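Cellulose binding protein (PDB 4JJO) is the expansin part of a larger plasmid-encoded protein that is probably a cellulase, and probably binds cellulose and loosens plant cell walls. Local coordinates at residues N20-M25 with Q68-E73; L52-P57 with L77-E82; V169-Q174 with V179-L184. All blocks are in the same frame, centred on the assembly; numbering follows the deposited sequence.

Interaction 1: N20-M25 with Q68-E73; sequences NGNCSM and QCHGCE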
ATOM      1  N   ASN A  20       6.150  -6.329   5.878  1.00 19.44           N
ATOM      2  CA  ASN A  20       5.659  -7.524   5.200  1.00 19.67           C
ATOM      3  C   ASN A  20       5.402  -7.266   3.722  1.00 18.91           C
ATOM      4  O   ASN A  20       4.670  -6.343   3.356  1.00 19.09           O
ATOM      5  CB  ASN A  20       4.388  -8.027   5.875  1.00 20.18           C
ATOM      6  CG  ASN A  20       4.608  -8.380   7.331  1.00 21.63           C
ATOM      7  OD1 ASN A  20       4.939  -9.518   7.662  1.00 22.89           O
ATOM      8  ND2 ASN A  20       4.433  -7.398   8.210  1.00 21.41           N
ATOM      9  N   GLY A  21       6.009  -8.090   2.875  1.00 18.73           N
ATOM     10  CA  GLY A  21       5.943  -7.897   1.440  1.00 18.65           C
ATOM     11  C   GLY A  21       6.879  -6.782   1.023  1.00 18.95           C
ATOM     12  O   GLY A  21       7.427  -6.081   1.875  1.00 19.83           O
ATOM     13  N   ASN A  22       7.075  -6.618  -0.280  1.00 18.92           N
ATOM     14  CA  ASN A  22       7.928  -5.551  -0.779  1.00 19.06           C
ATOM     15  C   ASN A  22       7.370  -4.186  -0.384  1.00 18.28           C
ATOM     16  O   ASN A  22       8.112  -3.211  -0.280  1.00 17.78           O
ATOM     17  CB  ASN A  22       8.081  -5.651  -2.296  1.00 19.78           C
ATOM     18  CG  ASN A  22       9.382  -5.041  -2.789  1.00 21.25           C
ATOM     19  OD1 ASN A  22       9.920  -4.112  -2.186  1.00 21.88           O
ATOM     20  ND2 ASN A  22       9.897  -5.574  -3.886  1.00 21.48           N
ATOM     21  N   CYS A  23       6.062  -4.129  -0.150  1.00 17.55           N
ATOM     22  CA  CYS A  23       5.403  -2.892   0.265  1.00 17.49           C
ATOM     23  C   CYS A  23       5.657  -2.549   1.736  1.00 17.65           C
ATOM     24  O   CYS A  23       5.256  -1.484   2.207  1.00 17.68           O
ATOM     25  CB  CYS A  23       3.897  -2.988   0.017  1.00 17.76           C
ATOM     26  SG  CYS A  23       3.423  -3.017  -1.725  1.00 18.54           S
ATOM     27  N   SER A  24       6.315  -3.452   2.456  1.00 18.13           N
ATOM     28  CA  SER A  24       6.651  -3.235   3.863  1.00 18.01           C
ATOM     29  C   SER A  24       5.437  -2.884   4.725  1.00 18.02           C
ATOM     30  O   SER A  24       5.478  -1.946   5.520  1.00 17.49           O
ATOM     31  CB  SER A  24       7.703  -2.133   3.993  1.00 17.17           C
ATOM     32  OG  SER A  24       8.820  -2.404   3.166  1.00 16.24           O
ATOM     33  N   MET A  25       4.361  -3.646   4.570  1.00 18.37           N
ATOM     34  CA  MET A  25       3.166  -3.437   5.371  0.61 19.28           C
ATOM     35  C   MET A  25       3.454  -3.751   6.838  1.00 20.49           C
ATOM     36  O   MET A  25       4.207  -4.677   7.142  1.00 21.36           O
ATOM     37  CB  MET A  25       2.027  -4.322   4.863  0.61 19.57           C
ATOM     38  CG  MET A  25       1.576  -4.010   3.442  0.61 18.83           C
ATOM     39  SD  MET A  25       1.136  -2.277   3.205  0.61 29.34           S
ATOM     40  CE  MET A  25       0.380  -2.344   1.579  0.61 32.86           C
ATOM     41  N   GLN A  68       5.620  -7.598  -4.583  1.00 20.41           N
ATOM     42  CA  GLN A  68       6.010  -7.642  -5.986  1.00 20.42           C
ATOM     43  C   GLN A  68       6.350  -9.066  -6.414  1.00 20.95           C
ATOM     44  O   GLN A  68       7.132  -9.753  -5.758  1.00 21.95           O
ATOM     45  CB  GLN A  68       7.218  -6.734  -6.237  1.00 22.46           C
ATOM     46  CG  GLN A  68       7.825  -6.883  -7.631  1.00 23.00           C
ATOM     47  CD  GLN A  68       8.848  -5.806  -7.968  1.00 24.62           C
ATOM     48  OE1 GLN A  68       9.209  -5.632  -9.131  1.00 25.53           O
ATOM     49  NE2 GLN A  68       9.323  -5.086  -6.957  1.00 25.65           N
ATOM     50  N   CYS A  69       5.755  -9.498  -7.521  1.00 19.41           N
ATOM     51  CA  CYS A  69       6.076 -10.786  -8.122  1.00 21.56           C
ATOM     52  C   CYS A  69       7.000 -10.561  -9.309  1.00 23.39           C
ATOM     53  O   CYS A  69       6.540 -10.273 -10.413  1.00 22.57           O
ATOM     54  CB  CYS A  69       4.804 -11.498  -8.583  1.00 20.44           C
ATOM     55  SG  CYS A  69       5.093 -13.111  -9.362  1.00 22.73           S
ATOM     56  N   HIS A  70       8.302 -10.695  -9.076  1.00 26.64           N
ATOM     57  CA  HIS A  70       9.296 -10.395 -10.099  1.00 30.38           C
ATOM     58  C   HIS A  70       9.162 -11.286 -11.333  1.00 30.99           C
ATOM     59  O   HIS A  70       9.454 -10.852 -12.447  1.00 32.41           O
ATOM     60  CB  HIS A  70      10.708 -10.527  -9.521  1.00 34.82           C
ATOM     61  CG  HIS A  70      11.017  -9.534  -8.444  1.00 36.76           C
ATOM     62  ND1 HIS A  70      10.822  -9.798  -7.106  1.00 37.45           N
ATOM     63  CD2 HIS A  70      11.512  -8.274  -8.510  1.00 37.68           C
ATOM     64  CE1 HIS A  70      11.181  -8.744  -6.393  1.00 38.02           C
ATOM     65  NE2 HIS A  70      11.604  -7.806  -7.223  1.00 38.20           N
ATOM     66  N   GLY A  71       8.720 -12.525 -11.136  1.00 30.11           N
ATOM     67  CA  GLY A  71       8.645 -13.483 -12.224  1.00 29.38           C
ATOM     68  C   GLY A  71       7.328 -13.469 -12.969  1.00 26.08           C
ATOM     69  O   GLY A  71       7.177 -14.179 -13.963  1.00 27.06           O
ATOM     70  N   CYS A  72       6.382 -12.658 -12.503  1.00 22.66           N
ATOM     71  CA  CYS A  72       5.051 -12.607 -13.097  1.00 20.88           C
ATOM     72  C   CYS A  72       4.982 -11.678 -14.306  1.00 19.97           C
ATOM     73  O   CYS A  72       5.494 -10.556 -14.275  1.00 18.29           O
ATOM     74  CB  CYS A  72       4.025 -12.140 -12.060  1.00 19.44           C
ATOM     75  SG  CYS A  72       3.617 -13.327 -10.750  1.00 24.52           S
ATOM     76  N   GLU A  73       4.350 -12.153 -15.374  1.00 19.74           N
ATOM     77  CA  GLU A  73       4.003 -11.291 -16.490  1.00 20.40           C
ATOM     78  C   GLU A  73       2.852 -10.400 -16.051  1.00 19.10           C
ATOM     79  O   GLU A  73       2.188 -10.673 -15.051  1.00 18.44           O
ATOM     80  CB  GLU A  73       3.568 -12.112 -17.707  1.00 21.14           C
ATOM     81  CG  GLU A  73       4.617 -13.067 -18.250  1.00 22.50           C
ATOM     82  CD  GLU A  73       5.819 -12.350 -18.836  1.00 24.28           C
ATOM     83  OE1 GLU A  73       5.769 -11.111 -18.969  1.00 24.15           O
ATOM     84  OE2 GLU A  73       6.814 -13.029 -19.167  1.00 25.78           O
TER
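Asn22 and Gln68 lie side by side at the surface of the double-psi beta-barrel domain of this expansin, where the loop after strand 3-10 passes the end of strand 59-69. Their side chains point the same way and their amide planes are only 28° apart. The modelled Asn22 ND2 is 3.2 Å from Gln68 NE2; the Asn22 amide is probably turned over, and with it turned back this approach may be a hydrogen bond. The aliphatic part is clearer: Asn22 CB packs 4.2 Å from Gln68 CB. Gln68 places its amide there by running out extended, with CG opposite the backbone N (chi1 171°), and its OE1 is hydrogen-bonded to Ser39 OG of helix 39-42. The Gln68 side chain also passes over one face of the His70 imidazole, its CG 3.9 Å above the ring plane and over its centre.

Further out, the backbone N of Asn22 is hydrogen-bonded to Asp67 OD1, and Tyr42 of helix 39-42 touches both Asn22 and Gln68. A type I turn from Gly21 to Ser24 presents Asn22, and the disulfide from Cys23 to Cys48 ties that turn to the rest of the domain. On the other segment, Cys69 and Cys72 close a second type I turn with their own disulfide. At the base of the first turn, Met25 O takes two donors, Asn20 N at 2.8 Å and Asn20 ND2 at 2.9 Å.

Interaction 2: L52-P57 with L77-E82; sequences LDVTGP and LDLSEE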
ATOM      1  N   LEU A  52      -7.321  -4.824  -5.443  1.00 15.44           N
ATOM      2  CA  LEU A  52      -7.823  -5.419  -6.670  1.00 14.40           C
ATOM      3  C   LEU A  52      -9.067  -6.234  -6.362  1.00 15.00           C
ATOM      4  O   LEU A  52      -9.099  -6.965  -5.372  1.00 14.35           O
ATOM      5  CB  LEU A  52      -6.781  -6.357  -7.286  1.00 14.63           C
ATOM      6  CG  LEU A  52      -5.364  -5.827  -7.503  1.00 14.98           C
ATOM      7  CD1 LEU A  52      -4.481  -6.934  -8.071  1.00 14.56           C
ATOM      8  CD2 LEU A  52      -5.375  -4.624  -8.417  1.00 15.37           C
ATOM      9  N   ASP A  53     -10.092  -6.106  -7.198  1.00 15.45           N
ATOM     10  CA  ASP A  53     -11.198  -7.054  -7.177  1.00 17.15           C
ATOM     11  C   ASP A  53     -10.931  -8.106  -8.239  1.00 16.64           C
ATOM     12  O   ASP A  53     -10.970  -7.819  -9.434  1.00 17.27           O
ATOM     13  CB  ASP A  53     -12.543  -6.367  -7.422  1.00 18.60           C
ATOM     14  CG  ASP A  53     -13.154  -5.826  -6.150  1.00 20.78           C
ATOM     15  OD1 ASP A  53     -12.708  -6.242  -5.061  1.00 21.14           O
ATOM     16  OD2 ASP A  53     -14.082  -4.995  -6.233  1.00 22.45           O
ATOM     17  N   VAL A  54     -10.649  -9.324  -7.786  1.00 16.15           N
ATOM     18  CA  VAL A  54     -10.245 -10.409  -8.669  1.00 15.92           C
ATOM     19  C   VAL A  54     -11.392 -11.387  -8.868  1.00 16.60           C
ATOM     20  O   VAL A  54     -11.927 -11.928  -7.901  1.00 16.16           O
ATOM     21  CB  VAL A  54      -9.047 -11.174  -8.082  1.00 16.38           C
ATOM     22  CG1 VAL A  54      -8.572 -12.240  -9.049  1.00 17.14           C
ATOM     23  CG2 VAL A  54      -7.916 -10.213  -7.750  1.00 15.66           C
ATOM     24  N   THR A  55     -11.763 -11.610 -10.125  1.00 16.97           N
ATOM     25  CA  THR A  55     -12.813 -12.561 -10.457  1.00 18.20           C
ATOM     26  C   THR A  55     -12.206 -13.858 -10.976  1.00 17.87           C
ATOM     27  O   THR A  55     -11.449 -13.863 -11.946  1.00 17.87           O
ATOM     28  CB  THR A  55     -13.773 -11.999 -11.518  1.00 18.62           C
ATOM     29  OG1 THR A  55     -14.420 -10.827 -11.006  1.00 19.10           O
ATOM     30  CG2 THR A  55     -14.826 -13.034 -11.886  1.00 19.16           C
ATOM     31  N   GLY A  56     -12.542 -14.957 -10.314  1.00 17.64           N
ATOM     32  CA  GLY A  56     -12.098 -16.269 -10.737  1.00 17.01           C
ATOM     33  C   GLY A  56     -13.273 -17.217 -10.853  1.00 17.52           C
ATOM     34  O   GLY A  56     -14.426 -16.791 -10.807  1.00 17.15           O
ATOM     35  N   PRO A  57     -12.986 -18.520 -10.992  1.00 18.32           N
ATOM     36  CA  PRO A  57     -14.003 -19.556 -11.205  1.00 19.48           C
ATOM     37  C   PRO A  57     -15.182 -19.488 -10.230  1.00 19.90           C
ATOM     38  O   PRO A  57     -16.335 -19.560 -10.655  1.00 21.83           O
ATOM     39  CB  PRO A  57     -13.222 -20.857 -10.998  1.00 20.21           C
ATOM     40  CG  PRO A  57     -11.821 -20.519 -11.312  1.00 18.72           C
ATOM     41  CD  PRO A  57     -11.625 -19.080 -10.933  1.00 18.26           C
ATOM     42  N   LEU A  77      -1.246 -12.676 -11.411  1.00 15.64           N
ATOM     43  CA  LEU A  77      -1.217 -12.360  -9.990  1.00 15.91           C
ATOM     44  C   LEU A  77      -0.702 -13.535  -9.175  1.00 16.84           C
ATOM     45  O   LEU A  77      -0.972 -14.692  -9.490  1.00 17.44           O
ATOM     46  CB  LEU A  77      -2.615 -11.999  -9.485  1.00 16.30           C
ATOM     47  CG  LEU A  77      -3.340 -10.786 -10.066  1.00 16.33           C
ATOM     48  CD1 LEU A  77      -4.687 -10.638  -9.376  1.00 16.69           C
ATOM     49  CD2 LEU A  77      -2.518  -9.520  -9.910  1.00 15.74           C
ATOM     50  N   ASP A  78       0.041 -13.229  -8.119  1.00 17.09           N
ATOM     51  CA  ASP A  78       0.431 -14.232  -7.141  1.00 17.46           C
ATOM     52  C   ASP A  78      -0.415 -13.994  -5.896  1.00 16.02           C
ATOM     53  O   ASP A  78      -0.099 -13.145  -5.067  1.00 16.33           O
ATOM     54  CB  ASP A  78       1.924 -14.124  -6.821  1.00 18.78           C
ATOM     55  CG  ASP A  78       2.569 -15.472  -6.556  1.00 21.58           C
ATOM     56  OD1 ASP A  78       1.898 -16.507  -6.750  1.00 22.42           O
ATOM     57  OD2 ASP A  78       3.756 -15.497  -6.166  1.00 23.97           O
ATOM     58  N   LEU A  79      -1.506 -14.746  -5.781  1.00 15.34           N
ATOM     59  CA  LEU A  79      -2.478 -14.532  -4.718  1.00 14.11           C
ATOM     60  C   LEU A  79      -2.056 -15.211  -3.430  1.00 15.57           C
ATOM     61  O   LEU A  79      -1.332 -16.203  -3.450  1.00 16.29           O
ATOM     62  CB  LEU A  79      -3.843 -15.083  -5.131  1.00 13.72           C
ATOM     63  CG  LEU A  79      -4.576 -14.377  -6.269  1.00 13.63           C
ATOM     64  CD1 LEU A  79      -5.799 -15.183  -6.666  1.00 13.52           C
ATOM     65  CD2 LEU A  79      -4.973 -12.970  -5.859  1.00 13.66           C
ATOM     66  N   SER A  80      -2.512 -14.669  -2.306  1.00 16.38           N
ATOM     67  CA  SER A  80      -2.395 -15.366  -1.038  1.00 18.27           C
ATOM     68  C   SER A  80      -3.117 -16.695  -1.187  1.00 19.21           C
ATOM     69  O   SER A  80      -4.078 -16.803  -1.952  1.00 16.56           O
ATOM     70  CB  SER A  80      -3.038 -14.556   0.087  1.00 19.63           C
ATOM     71  OG  SER A  80      -4.414 -14.341  -0.168  1.00 19.49           O
ATOM     72  N   GLU A  81      -2.653 -17.706  -0.467  1.00 21.06           N
ATOM     73  CA  GLU A  81      -3.308 -19.005  -0.494  1.00 22.19           C
ATOM     74  C   GLU A  81      -4.796 -18.843  -0.212  1.00 21.84           C
ATOM     75  O   GLU A  81      -5.629 -19.508  -0.826  1.00 20.81           O
ATOM     76  CB  GLU A  81      -2.674 -19.945   0.532  1.00 25.98           C
ATOM     77  CG  GLU A  81      -1.263 -20.387   0.177  1.00 27.76           C
ATOM     78  CD  GLU A  81      -0.637 -21.260   1.247  1.00 31.58           C
ATOM     79  OE1 GLU A  81      -1.114 -21.234   2.402  1.00 33.42           O
ATOM     80  OE2 GLU A  81       0.336 -21.973   0.930  1.00 33.00           O
ATOM     81  N   GLU A  82      -5.126 -17.940   0.705  1.00 22.61           N
ATOM     82  CA  GLU A  82      -6.505 -17.767   1.145  1.00 23.61           C
ATOM     83  C   GLU A  82      -7.386 -17.154   0.060  1.00 21.46           C
ATOM     84  O   GLU A  82      -8.538 -17.559  -0.115  1.00 22.05           O
ATOM     85  CB  GLU A  82      -6.558 -16.920   2.418  1.00 25.90           C
ATOM     86  CG  GLU A  82      -5.998 -17.628   3.651  1.00 29.09           C
ATOM     87  CD  GLU A  82      -4.481 -17.540   3.750  1.00 29.57           C
ATOM     88  OE1 GLU A  82      -3.863 -16.844   2.917  1.00 27.73           O
ATOM     89  OE2 GLU A  82      -3.904 -18.166   4.665  1.00 32.19           O
TER
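Leu52 and Val54 of strand 51-56 meet Leu77 and Leu79 of strand 76-80 inside the double-psi beta-barrel domain. The two strand segments run almost perpendicular, at 93°, with their axes 11.2 Å apart at closest approach. No hydrogen bond joins them at that separation, and the contact is made by side chains filling the interior between them.

The apolar contacts centre on Leu77, whose two methyls both reach across. Its CD2 meets Leu52 CD1 tip to tip at 3.7 Å, while its CD1 abuts Val54 CG2 at 3.6 Å, again end against end, and is near Leu52 CD1 as well. Leu77 can span both because its CG stands opposite the carbonyl carbon (chi1 -62°), with the fork of methyls facing strand 51-56. Leu79 makes a looser approach, its CD2 lying 4.5 Å from Val54 CG2. Val35 of strand 34-38 packs on both Leu77 and Leu79, and Ile97 and Tyr99 of strand 95-101 pack on Leu77, so neighbouring strands help to enclose the cluster.

Polar interactions belong to Asp53 and Asp78, which lie between these apolar residues in sequence. Asp53 forms a salt bridge with Arg62, and Asp78 OD1 is hydrogen-bonded to Thr8 OG1. Ser80 follows, taking the N-cap position where strand 76-80 gives way to helix 81-87: its OG accepts a hydrogen bond from the backbone N of Ala83.

Interaction 3: V169-Q174 with V179-L184; sequences VKVTDQ and VVLPGL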
ATOM      1  N   VAL A 169       2.174  16.795   7.544  1.00 17.91           N
ATOM      2  CA  VAL A 169       2.386  16.033   6.322  1.00 15.89           C
ATOM      3  C   VAL A 169       1.226  16.214   5.357  1.00 16.41           C
ATOM      4  O   VAL A 169       0.066  16.045   5.727  1.00 16.78           O
ATOM      5  CB  VAL A 169       2.541  14.531   6.628  1.00 14.94           C
ATOM      6  CG1 VAL A 169       2.722  13.741   5.339  1.00 14.51           C
ATOM      7  CG2 VAL A 169       3.710  14.298   7.569  1.00 15.89           C
ATOM      8  N   LYS A 170       1.551  16.558   4.116  1.00 16.45           N
ATOM      9  CA  LYS A 170       0.545  16.683   3.075  1.00 17.00           C
ATOM     10  C   LYS A 170       0.649  15.527   2.096  1.00 16.20           C
ATOM     11  O   LYS A 170       1.694  15.306   1.485  1.00 16.08           O
ATOM     12  CB  LYS A 170       0.689  18.002   2.325  1.00 19.16           C
ATOM     13  CG  LYS A 170      -0.337  18.166   1.220  1.00 21.23           C
ATOM     14  CD  LYS A 170      -0.677  19.621   0.985  1.00 25.35           C
ATOM     15  CE  LYS A 170       0.549  20.427   0.600  1.00 28.24           C
ATOM     16  NZ  LYS A 170       0.195  21.844   0.326  1.00 31.66           N
ATOM     17  N   VAL A 171      -0.451  14.796   1.953  1.00 16.40           N
ATOM     18  CA  VAL A 171      -0.513  13.665   1.043  1.00 14.43           C
ATOM     19  C   VAL A 171      -1.547  13.934  -0.047  1.00 14.89           C
ATOM     20  O   VAL A 171      -2.720  14.187   0.238  1.00 15.43           O
ATOM     21  CB  VAL A 171      -0.873  12.372   1.789  1.00 13.66           C
ATOM     22  CG1 VAL A 171      -0.784  11.177   0.856  1.00 13.11           C
ATOM     23  CG2 VAL A 171       0.048  12.180   2.986  1.00 13.37           C
ATOM     24  N   THR A 172      -1.094  13.882  -1.295  1.00 14.03           N
ATOM     25  CA  THR A 172      -1.953  14.119  -2.448  1.00 15.29           C
ATOM     26  C   THR A 172      -2.068  12.823  -3.241  1.00 15.21           C
ATOM     27  O   THR A 172      -1.057  12.204  -3.565  1.00 15.35           O
ATOM     28  CB  THR A 172      -1.365  15.211  -3.359  1.00 16.57           C
ATOM     29  OG1 THR A 172      -1.032  16.367  -2.579  1.00 16.85           O
ATOM     30  CG2 THR A 172      -2.354  15.603  -4.451  1.00 17.45           C
ATOM     31  N   ASP A 173      -3.292  12.407  -3.555  1.00 15.65           N
ATOM     32  CA  ASP A 173      -3.483  11.140  -4.253  1.00 15.50           C
ATOM     33  C   ASP A 173      -3.518  11.334  -5.766  1.00 16.84           C
ATOM     34  O   ASP A 173      -3.451  12.456  -6.259  1.00 17.55           O
ATOM     35  CB  ASP A 173      -4.742  10.413  -3.758  1.00 15.00           C
ATOM     36  CG  ASP A 173      -6.036  11.116  -4.148  1.00 15.61           C
ATOM     37  OD1 ASP A 173      -6.021  11.993  -5.038  1.00 16.72           O
ATOM     38  OD2 ASP A 173      -7.084  10.766  -3.563  1.00 15.70           O
ATOM     39  N   GLN A 174      -3.619  10.227  -6.493  1.00 17.50           N
ATOM     40  CA  GLN A 174      -3.552  10.243  -7.952  1.00 18.88           C
ATOM     41  C   GLN A 174      -4.665  11.068  -8.598  1.00 19.79           C
ATOM     42  O   GLN A 174      -4.586  11.410  -9.779  1.00 19.81           O
ATOM     43  CB  GLN A 174      -3.605   8.811  -8.491  1.00 19.48           C
ATOM     44  CG  GLN A 174      -4.854   8.040  -8.093  1.00 20.20           C
ATOM     45  CD  GLN A 174      -4.888   6.641  -8.676  1.00 21.87           C
ATOM     46  OE1 GLN A 174      -4.880   5.649  -7.944  1.00 21.67           O
ATOM     47  NE2 GLN A 174      -4.931   6.551 -10.000  1.00 23.30           N
ATOM     48  N   VAL A 179      -4.834  15.562   1.675  1.00 17.19           N
ATOM     49  CA  VAL A 179      -5.093  15.639   3.104  1.00 18.38           C
ATOM     50  C   VAL A 179      -3.881  16.243   3.795  1.00 18.86           C
ATOM     51  O   VAL A 179      -2.739  15.925   3.458  1.00 18.32           O
ATOM     52  CB  VAL A 179      -5.388  14.262   3.734  1.00 18.68           C
ATOM     53  CG1 VAL A 179      -6.698  13.699   3.201  1.00 18.38           C
ATOM     54  CG2 VAL A 179      -4.241  13.291   3.496  1.00 18.60           C
ATOM     55  N   VAL A 180      -4.135  17.124   4.754  1.00 20.50           N
ATOM     56  CA  VAL A 180      -3.070  17.717   5.550  1.00 20.99           C
ATOM     57  C   VAL A 180      -3.165  17.174   6.965  1.00 21.08           C
ATOM     58  O   VAL A 180      -4.212  17.269   7.609  1.00 21.13           O
ATOM     59  CB  VAL A 180      -3.160  19.251   5.563  1.00 22.82           C
ATOM     60  CG1 VAL A 180      -2.141  19.838   6.527  1.00 23.30           C
ATOM     61  CG2 VAL A 180      -2.953  19.799   4.158  1.00 22.96           C
ATOM     62  N   LEU A 181      -2.061  16.610   7.442  1.00 19.82           N
ATOM     63  CA  LEU A 181      -2.045  15.877   8.699  1.00 20.56           C
ATOM     64  C   LEU A 181      -1.122  16.543   9.712  1.00 20.85           C
ATOM     65  O   LEU A 181       0.083  16.290   9.719  1.00 20.10           O
ATOM     66  CB  LEU A 181      -1.578  14.442   8.447  1.00 19.79           C
ATOM     67  CG  LEU A 181      -2.242  13.746   7.255  1.00 20.30           C
ATOM     68  CD1 LEU A 181      -1.514  12.456   6.916  1.00 20.05           C
ATOM     69  CD2 LEU A 181      -3.711  13.481   7.530  1.00 21.30           C
ATOM     70  N   PRO A 182      -1.687  17.397  10.578  1.00 22.35           N
ATOM     71  CA  PRO A 182      -0.902  18.119  11.583  1.00 23.57           C
ATOM     72  C   PRO A 182      -0.629  17.311  12.849  1.00 24.43           C
ATOM     73  O   PRO A 182      -1.301  16.319  13.128  1.00 25.12           O
ATOM     74  CB  PRO A 182      -1.807  19.301  11.930  1.00 24.78           C
ATOM     75  CG  PRO A 182      -3.172  18.771  11.747  1.00 24.87           C
ATOM     76  CD  PRO A 182      -3.096  17.829  10.575  1.00 23.05           C
ATOM     77  N   GLY A 183       0.365  17.752  13.609  1.00 25.00           N
ATOM     78  CA  GLY A 183       0.585  17.246  14.951  1.00 26.10           C
ATOM     79  C   GLY A 183       1.230  15.878  15.020  1.00 24.55           C
ATOM     80  O   GLY A 183       1.267  15.261  16.083  1.00 26.15           O
ATOM     81  N   LEU A 184       1.743  15.400  13.893  1.00 22.40           N
ATOM     82  CA  LEU A 184       2.405  14.105  13.861  1.00 22.45           C
ATOM     83  C   LEU A 184       3.715  14.168  14.629  1.00 24.09           C
ATOM     84  O   LEU A 184       4.402  15.189  14.627  1.00 24.21           O
ATOM     85  CB  LEU A 184       2.659  13.670  12.420  1.00 20.40           C
ATOM     86  CG  LEU A 184       1.406  13.393  11.589  1.00 20.22           C
ATOM     87  CD1 LEU A 184       1.791  13.068  10.159  1.00 19.10           C
ATOM     88  CD2 LEU A 184       0.590  12.265  12.200  1.00 21.41           C
TER
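Val169 lays its CG2 methyl against Leu184 CD1 at 3.5 Å, tighter than usual for two carbons, with the side chains crossing at about a right angle. They pack across an antiparallel beta hairpin, strands 167-173 and 178-184, at one margin of the beta-sandwich-like C-terminal domain of expansins. Leu184 comes to Val169 after a corner in the chain: Gly183, at positive phi, and Leu184 both face Leu167 in a G1 beta bulge.

Before that corner the backbones pair regularly. Val169 and Leu181 form one hydrogen-bonded pair, and Val171 and Val179 the next. Leu181 N reaches Val169 O at 2.8 Å, whereas the return bond from Val169 N to Leu181 O is 3.1 Å. The second pair is more even, at 3.0 Å from Val171 N to Val179 O and 2.9 Å from Val179 N to Val171 O. Between them Lys170 and Val180 form a non-hydrogen-bonded pair, and Lys170 CA lies 3.4 Å from Val179 O in a CA-H...O contact.

The two faces differ in character. Val169, Val171, Val179 and Leu181 line the buried one, where Val171 CB packs 3.9 Å from Val179 CG2, and Leu125 and Val127 of strand 124-128 cover Val169 and Val171. On the other face, Val180 is exposed and lies beside the lysine chain. That chain bends at chi3 (59°), its far end leading away from the hairpin, and Lys170 makes a cation-pi interaction with Trp145. Where it passes its neighbour, Lys170 CD lies 3.9 Å from Val180 CG2.

In the fold
Interactions 1 and 2 belong to the N-terminal double-psi barrel domain, and interaction 3 to the C-terminal expansin domain. In the barrel, strands 59-69 and 51-56 are sheet neighbours, and the segments of interactions 1 and 2 alternate along the chain. Their centres are about 14 Å apart, and they touch where Cys69 SG lies 4.2 Å from Asp78 CB; interaction 1 is at the surface while interaction 2 is buried. Interaction 3 comes later in the chain, across its centre from both, centre to centre about 26 Å from interaction 1 and about 31 Å from interaction 2. Near interaction 1, Ser24 is hydrogen-bonded through OG to Tyr153 O and through its backbone O to Gln126 NE2, linking the two domains.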